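Local coordinates for probable molybdenum cofactor guanylyltransferase (Aquifex aeolicus, PDB 2E8B), which probably transfers a GMP group from GTP to the molybdenum-bound molybdopterin cofactor, giving its guanine dinucleotide form and releasing diphosphate, at residues E36-G39 with K40-I43; E48-K51 with S52-E56; A162-D166 with V167-E171. All blocks are in the same frame, centred on the assembly; numbering follows the deposited sequence.

Contact 1 of 3, residues E36-G39 with K40-I43; sequences EIKG and KKVI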
loop_
_atom_site.group_PDB
_atom_site.type_symbol
_atom_site.label_atom_id
_atom_site.label_comp_id
_atom_site.label_asym_id
_atom_site.label_seq_id
_atom_site.Cartn_x
_atom_site.Cartn_y
_atom_site.Cartn_z
ATOM N N GLU A 36 -5.118 -0.319 18.178
ATOM C CA GLU A 36 -4.846 1.012 17.656
ATOM C C GLU A 36 -3.447 1.471 18.041
ATOM O O GLU A 36 -2.747 2.084 17.238
ATOM C CB GLU A 36 -5.888 2.003 18.177
ATOM C CG GLU A 36 -7.309 1.612 17.799
ATOM C CD GLU A 36 -8.356 2.505 18.427
ATOM O OE1 GLU A 36 -8.266 2.758 19.646
ATOM O OE2 GLU A 36 -9.277 2.942 17.702
ATOM N N ILE A 37 -3.041 1.173 19.270
ATOM C CA ILE A 37 -1.718 1.566 19.740
ATOM C C ILE A 37 -0.644 0.747 19.039
ATOM O O ILE A 37 0.353 1.291 18.562
ATOM C CB ILE A 37 -1.609 1.397 21.268
ATOM C CG1 ILE A 37 -2.605 2.340 21.949
ATOM C CG2 ILE A 37 -0.184 1.678 21.737
ATOM C CD1 ILE A 37 -2.469 3.794 21.535
ATOM N N LYS A 38 -0.859 -0.563 18.969
ATOM C CA LYS A 38 0.078 -1.453 18.302
ATOM C C LYS A 38 0.148 -1.052 16.830
ATOM O O LYS A 38 1.211 -1.105 16.207
ATOM C CB LYS A 38 -0.404 -2.901 18.434
ATOM C CG LYS A 38 0.499 -3.955 17.800
ATOM C CD LYS A 38 1.845 -4.070 18.502
ATOM C CE LYS A 38 2.814 -2.999 18.034
ATOM N NZ LYS A 38 3.035 -3.077 16.567
ATOM N N GLY A 39 -0.998 -0.635 16.292
ATOM C CA GLY A 39 -1.084 -0.227 14.901
ATOM C C GLY A 39 -0.173 0.928 14.523
ATOM O O GLY A 39 0.248 1.040 13.371
ATOM N N LYS A 40 0.136 1.798 15.480
ATOM C CA LYS A 40 1.018 2.927 15.201
ATOM C C LYS A 40 2.452 2.444 15.019
ATOM O O LYS A 40 3.177 2.950 14.169
ATOM C CB LYS A 40 0.972 3.949 16.337
ATOM C CG LYS A 40 -0.370 4.624 16.529
ATOM C CD LYS A 40 -0.349 5.482 17.784
ATOM C CE LYS A 40 -1.755 5.888 18.204
ATOM N NZ LYS A 40 -1.737 6.604 19.512
ATOM N N LYS A 41 2.862 1.472 15.830
ATOM C CA LYS A 41 4.210 0.922 15.733
ATOM C C LYS A 41 4.319 0.149 14.427
ATOM O O LYS A 41 5.369 0.126 13.784
ATOM C CB LYS A 41 4.491 -0.023 16.906
ATOM C CG LYS A 41 4.528 0.660 18.261
ATOM C CD LYS A 41 5.659 1.673 18.344
ATOM C CE LYS A 41 7.024 1.018 18.165
ATOM N NZ LYS A 41 8.140 1.984 18.386
ATOM N N VAL A 42 3.219 -0.489 14.049
ATOM C CA VAL A 42 3.184 -1.265 12.819
ATOM C C VAL A 42 3.399 -0.381 11.591
ATOM O O VAL A 42 4.270 -0.665 10.769
ATOM C CB VAL A 42 1.845 -2.026 12.678
ATOM C CG1 VAL A 42 1.753 -2.673 11.298
ATOM C CG2 VAL A 42 1.737 -3.094 13.763
ATOM N N ILE A 43 2.630 0.700 11.460
ATOM C CA ILE A 43 2.804 1.554 10.287
ATOM C C ILE A 43 4.177 2.216 10.303
ATOM O O ILE A 43 4.768 2.474 9.252
ATOM C CB ILE A 43 1.695 2.635 10.164
ATOM C CG1 ILE A 43 1.769 3.276 8.774
ATOM C CG2 ILE A 43 1.859 3.703 11.236
ATOM C CD1 ILE A 43 0.620 4.218 8.455
#

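Contact 2 of 3, residues E48-K51 with S52-E56; sequences ETAK and SVFKE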
loop_
_atom_site.group_PDB
_atom_site.type_symbol
_atom_site.label_atom_id
_atom_site.label_comp_id
_atom_site.label_asym_id
_atom_site.label_seq_id
_atom_site.Cartn_x
_atom_site.Cartn_y
_atom_site.Cartn_z
ATOM N N GLU A 48 9.422 2.645 7.642
ATOM C CA GLU A 48 10.870 2.520 7.662
ATOM C C GLU A 48 11.326 1.469 6.651
ATOM O O GLU A 48 12.333 1.647 5.976
ATOM C CB GLU A 48 11.342 2.169 9.073
ATOM C CG GLU A 48 10.930 3.220 10.094
ATOM C CD GLU A 48 11.595 3.039 11.442
ATOM O OE1 GLU A 48 11.434 1.958 12.050
ATOM O OE2 GLU A 48 12.279 3.981 11.895
ATOM N N THR A 49 10.574 0.380 6.536
ATOM C CA THR A 49 10.911 -0.661 5.578
ATOM C C THR A 49 10.872 -0.071 4.168
ATOM O O THR A 49 11.772 -0.297 3.360
ATOM C CB THR A 49 9.920 -1.834 5.662
ATOM O OG1 THR A 49 10.050 -2.471 6.938
ATOM C CG2 THR A 49 10.198 -2.849 4.563
ATOM N N ALA A 50 9.831 0.700 3.876
ATOM C CA ALA A 50 9.691 1.316 2.565
ATOM C C ALA A 50 10.866 2.253 2.279
ATOM O O ALA A 50 11.438 2.238 1.189
ATOM C CB ALA A 50 8.381 2.085 2.493
ATOM N N LYS A 51 11.229 3.069 3.264
ATOM C CA LYS A 51 12.333 4.005 3.082
ATOM C C LYS A 51 13.657 3.306 2.807
ATOM O O LYS A 51 14.562 3.907 2.229
ATOM C CB LYS A 51 12.478 4.917 4.302
ATOM C CG LYS A 51 11.531 6.112 4.303
ATOM C CD LYS A 51 12.114 7.360 3.616
ATOM C CE LYS A 51 12.350 7.192 2.113
ATOM N NZ LYS A 51 13.715 6.704 1.783
ATOM N N SER A 52 13.779 2.045 3.213
ATOM C CA SER A 52 15.023 1.313 2.982
ATOM C C SER A 52 15.112 0.847 1.533
ATOM O O SER A 52 16.177 0.449 1.063
ATOM C CB SER A 52 15.138 0.104 3.924
ATOM O OG SER A 52 14.261 -0.958 3.576
ATOM N N VAL A 53 13.992 0.925 0.825
ATOM C CA VAL A 53 13.930 0.504 -0.570
ATOM C C VAL A 53 13.706 1.636 -1.581
ATOM O O VAL A 53 14.255 1.600 -2.686
ATOM C CB VAL A 53 12.805 -0.545 -0.771
ATOM C CG1 VAL A 53 12.611 -0.840 -2.255
ATOM C CG2 VAL A 53 13.149 -1.821 -0.021
ATOM N N PHE A 54 12.915 2.639 -1.207
ATOM C CA PHE A 54 12.594 3.733 -2.123
ATOM C C PHE A 54 13.176 5.103 -1.789
ATOM O O PHE A 54 13.359 5.448 -0.622
ATOM C CB PHE A 54 11.076 3.852 -2.233
ATOM C CG PHE A 54 10.397 2.570 -2.633
ATOM C CD1 PHE A 54 10.398 2.150 -3.959
ATOM C CD2 PHE A 54 9.778 1.770 -1.674
ATOM C CE1 PHE A 54 9.787 0.950 -4.330
ATOM C CE2 PHE A 54 9.166 0.572 -2.030
ATOM C CZ PHE A 54 9.171 0.160 -3.365
ATOM N N LYS A 55 13.439 5.886 -2.832
ATOM C CA LYS A 55 13.988 7.231 -2.684
ATOM C C LYS A 55 12.965 8.140 -2.009
ATOM O O LYS A 55 13.320 9.005 -1.208
ATOM C CB LYS A 55 14.355 7.800 -4.058
ATOM C CG LYS A 55 15.270 6.891 -4.865
ATOM C CD LYS A 55 15.540 7.417 -6.273
ATOM C CE LYS A 55 16.373 8.688 -6.251
ATOM N NZ LYS A 55 16.827 9.074 -7.618
ATOM N N GLU A 56 11.693 7.939 -2.336
ATOM C CA GLU A 56 10.627 8.741 -1.752
ATOM C C GLU A 56 9.484 7.863 -1.258
ATOM O O GLU A 56 9.050 6.941 -1.950
ATOM C CB GLU A 56 10.100 9.748 -2.773
ATOM C CG GLU A 56 11.178 10.664 -3.330
ATOM C CD GLU A 56 10.613 11.805 -4.149
ATOM O OE1 GLU A 56 9.830 11.537 -5.086
ATOM O OE2 GLU A 56 10.958 12.971 -3.857
#

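Contact 3 of 3, residues A162-D166 with V167-E171; sequences ALLKD and VGYNE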
loop_
_atom_site.group_PDB
_atom_site.type_symbol
_atom_site.label_atom_id
_atom_site.label_comp_id
_atom_site.label_asym_id
_atom_site.label_seq_id
_atom_site.Cartn_x
_atom_site.Cartn_y
_atom_site.Cartn_z
ATOM N N ALA A 162 -12.843 -5.842 -8.408
ATOM C CA ALA A 162 -13.515 -5.552 -9.672
ATOM C C ALA A 162 -12.628 -4.669 -10.536
ATOM O O ALA A 162 -12.555 -4.841 -11.753
ATOM C CB ALA A 162 -14.855 -4.864 -9.409
ATOM N N LEU A 163 -11.960 -3.716 -9.902
ATOM C CA LEU A 163 -11.060 -2.821 -10.618
ATOM C C LEU A 163 -9.966 -3.633 -11.301
ATOM O O LEU A 163 -9.700 -3.455 -12.490
ATOM C CB LEU A 163 -10.411 -1.826 -9.654
ATOM C CG LEU A 163 -9.245 -1.007 -10.222
ATOM C CD1 LEU A 163 -9.760 0.002 -11.259
ATOM C CD2 LEU A 163 -8.534 -0.273 -9.085
ATOM N N LEU A 164 -9.340 -4.526 -10.540
ATOM C CA LEU A 164 -8.257 -5.343 -11.063
ATOM C C LEU A 164 -8.699 -6.287 -12.179
ATOM O O LEU A 164 -7.954 -6.505 -13.130
ATOM C CB LEU A 164 -7.584 -6.114 -9.926
ATOM C CG LEU A 164 -6.788 -5.233 -8.951
ATOM C CD1 LEU A 164 -6.130 -6.118 -7.904
ATOM C CD2 LEU A 164 -5.731 -4.438 -9.695
ATOM N N LYS A 165 -9.900 -6.847 -12.074
ATOM C CA LYS A 165 -10.385 -7.722 -13.137
ATOM C C LYS A 165 -10.610 -6.885 -14.396
ATOM O O LYS A 165 -10.372 -7.340 -15.514
ATOM C CB LYS A 165 -11.695 -8.398 -12.727
ATOM C CG LYS A 165 -11.501 -9.518 -11.731
ATOM C CD LYS A 165 -12.783 -10.301 -11.534
ATOM C CE LYS A 165 -12.499 -11.641 -10.883
ATOM N NZ LYS A 165 -13.734 -12.465 -10.756
ATOM N N ASP A 166 -11.047 -5.647 -14.201
ATOM C CA ASP A 166 -11.310 -4.745 -15.314
ATOM C C ASP A 166 -10.027 -4.376 -16.056
ATOM O O ASP A 166 -9.903 -4.610 -17.258
ATOM C CB ASP A 166 -11.991 -3.473 -14.788
ATOM C CG ASP A 166 -12.464 -2.555 -15.898
ATOM O OD1 ASP A 166 -12.243 -2.873 -17.085
ATOM O OD2 ASP A 166 -13.063 -1.504 -15.574
ATOM N N VAL A 167 -9.064 -3.821 -15.327
ATOM C CA VAL A 167 -7.808 -3.380 -15.923
ATOM C C VAL A 167 -6.786 -4.481 -16.183
ATOM O O VAL A 167 -5.883 -4.310 -17.008
ATOM C CB VAL A 167 -7.145 -2.292 -15.053
ATOM C CG1 VAL A 167 -8.116 -1.143 -14.838
ATOM C CG2 VAL A 167 -6.717 -2.880 -13.717
ATOM N N GLY A 168 -6.933 -5.603 -15.486
ATOM C CA GLY A 168 -5.999 -6.704 -15.638
ATOM C C GLY A 168 -4.896 -6.581 -14.601
ATOM O O GLY A 168 -4.532 -5.474 -14.206
ATOM N N TYR A 169 -4.360 -7.706 -14.149
ATOM C CA TYR A 169 -3.301 -7.666 -13.151
ATOM C C TYR A 169 -2.463 -8.925 -13.155
ATOM O O TYR A 169 -2.886 -9.979 -13.646
ATOM C CB TYR A 169 -3.897 -7.436 -11.758
ATOM C CG TYR A 169 -4.738 -8.578 -11.236
ATOM C CD1 TYR A 169 -6.081 -8.698 -11.595
ATOM C CD2 TYR A 169 -4.202 -9.530 -10.363
ATOM C CE1 TYR A 169 -6.873 -9.729 -11.095
ATOM C CE2 TYR A 169 -4.987 -10.562 -9.858
ATOM C CZ TYR A 169 -6.317 -10.655 -10.224
ATOM O OH TYR A 169 -7.104 -11.662 -9.712
ATOM N N ASN A 170 -1.258 -8.804 -12.611
ATOM C CA ASN A 170 -0.334 -9.920 -12.537
ATOM C C ASN A 170 -0.097 -10.319 -11.088
ATOM O O ASN A 170 0.142 -9.460 -10.238
ATOM C CB ASN A 170 0.996 -9.527 -13.177
ATOM C CG ASN A 170 0.839 -9.120 -14.626
ATOM O OD1 ASN A 170 0.592 -9.958 -15.490
ATOM N ND2 ASN A 170 0.964 -7.827 -14.897
ATOM N N GLU A 171 -0.174 -11.615 -10.806
ATOM C CA GLU A 171 0.068 -12.106 -9.456
ATOM C C GLU A 171 1.543 -12.426 -9.295
ATOM O O GLU A 171 2.161 -13.025 -10.178
ATOM C CB GLU A 171 -0.686 -13.406 -9.173
ATOM C CG GLU A 171 -2.189 -13.324 -9.054
ATOM C CD GLU A 171 -2.767 -14.645 -8.561
ATOM O OE1 GLU A 171 -2.132 -15.704 -8.795
ATOM O OE2 GLU A 171 -3.853 -14.634 -7.949
#

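Contact 1 of 3, residues E36-G39 with K40-I43
Val42 N donates to Lys38 O at 3.0 Å and Ile43 N to Gly39 O at 3.1 Å, the regular i to i+4 bonds of an alpha helix. This turn belongs to helix 32-51, the crossover helix of the beta-alpha-beta unit between parallel strands 16-22 and 56-61. Two residues earlier the pattern is less even. Lys40 N bonds to Ile37 O at 3.1 Å, an i to i+3 bond, and only weakly to Glu36 O (3.4 Å), so its N-H is shared between two acceptors.

Among the side chains, Lys40 and Ile37 meet on an exposed face. With CG anti to its carbonyl carbon (chi1 -65°), Lys40 starts back along the helix; its chain then runs extended, CG passing 3.6 Å from Glu36 O, until NZ comes to 3.5 Å from Ile37 CD1. The Lys40 side chain also touches Phe69. Lys38 behaves differently. Its CG stands anti to the backbone N, then the chain bends at three successive torsions and folds forward over the next turn at about a right angle to Lys41 and Val42. Lys38 CE rests 3.6 Å from Lys41 CB. The ammonium group of Lys38 is also near Arg45, a like charge, while Lys41 reaches away to a salt bridge with Glu44.

The inner face belongs to Val42, which packs on Pro108, and to Ile43, which lies against Val19 and Ala21 of strand 16-22; Ala21 is in the predicted GTP site. Glu36, close to the predicted GTP-binding Lys32, is hydrogen-bonded through OE2 to the Ser25 hydroxyl. The tightest side-chain approach here sets a polar atom on a methyl group: Lys38 NZ to Val42 CG2, 3.1 Å.

Contact 2 of 3, residues E48-K51 with S52-E56
Lys51 NZ donates to Phe54 O at 2.7 Å, almost in line with the carbonyl (C=O...N angle 169°), and Ser52 OG donates to Thr49 O at 2.6 Å. The lysine chain, bent at chi2, chi3 and chi4, hooks round to meet a carbonyl three residues on. The serine OG lies between its own backbone N and carbonyl carbon (chi1 73°), which turns it back onto the last turn of helix 32-51. Thr49 O therefore takes two donors, OG tilted slightly from its carbonyl plane, Ser52 N at 3.1 Å well above it. Ala50 O is also doubly gripped, by Phe54 N at 2.8 Å and Val53 N at 2.9 Å.

Packing lies beyond these bonds, as the chain turns toward strand 56-61. Val53 CG1 sits over the centre of the Phe54 ring, 3.6 Å above its plane, and Ala50 CB is 4.4 Å from Phe54 CD2. The ring also meets Phe101 and helix 112-120, tying the turn into the core.

Backbone and serine donors thus satisfy helix-end carbonyls, while Lys51 reaches past them to a loop carbonyl, and its ammonium charge would probably suit the negative end of the helix dipole.

Contact 3 of 3, residues A162-D166 with V167-E171
Tyr169 folds back against Leu164 where helix 160-167 gives way to strand 170-173. Two backbone hydrogen bonds close the helix. Val167 N to Leu163 O is nearly straight at 2.9 Å (N-H...O 173°), whereas Gly168 N to Leu164 O, though shorter at 2.7 Å, is more bent at 135°. Gly168 is the first residue to leave helical geometry, with a positive phi of 93°; at its backbone angles a CB would be jammed against the carbonyl O of Val167.

Apolar contacts fill the inside of the turn. The Tyr169 CG stands between its own backbone N and carbonyl carbon, and this turns the ring back toward the helix, across the Leu164 side chain at about a right angle. Leu164 CB approaches ring atom CD1 of Tyr169 at 3.4 Å, Leu164 CD1 lies over one face, and Leu164 O meets the ring edge in plane, 3.3 Å from CD1 of Tyr169. With an alanine in place of Tyr169, Leu164 would probably lose the ring beside its CB and CD1, leaving a gap toward Val128 and Leu134 of the neighbouring strands. Elsewhere in the turn, Val167 CG1 rests 4.1 Å from Leu163 CD1, the two side chains crossing obliquely, and Val167 CG2 comes to 3.3 Å from Leu163 O.

Charged groups take their partners beyond the turn. Asp166 OD2 forms salt bridges with Arg152 and Lys148 of helix 146-154, where Leu163 also packs on Ile149, so both salt bridges and side-chain packing join the two helices.

The whole is a tight helix-to-strand connection through a glycine with positive phi, delivering the chain to strand 170-173, which runs parallel to strand 126-130 in the mixed sheet of this MobA-like nucleotidyltransferase.

Contact 1 and the first half of contact 2 lie on helix 32-51, the two contact centres about 18 Å apart, whereas contact 3 lies on the opposite side of the chain's centre, 26 to 30 Å from both. All three are partly buried: contact 1 turns Val42 and Ile43 inward and its lysines mostly to the surface, contact 2 buries Ala50, Val53 and Phe54, and contact 3 Leu163 and Leu164. Contact 1 alone comes close to the predicted GTP site. Contacts 2 and 3 both end a helix just ahead of a strand, but by different means: 48-56 relies on serine and lysine donors to carbonyls, 162-171 on a glycine turn and a tyrosine packed against leucine.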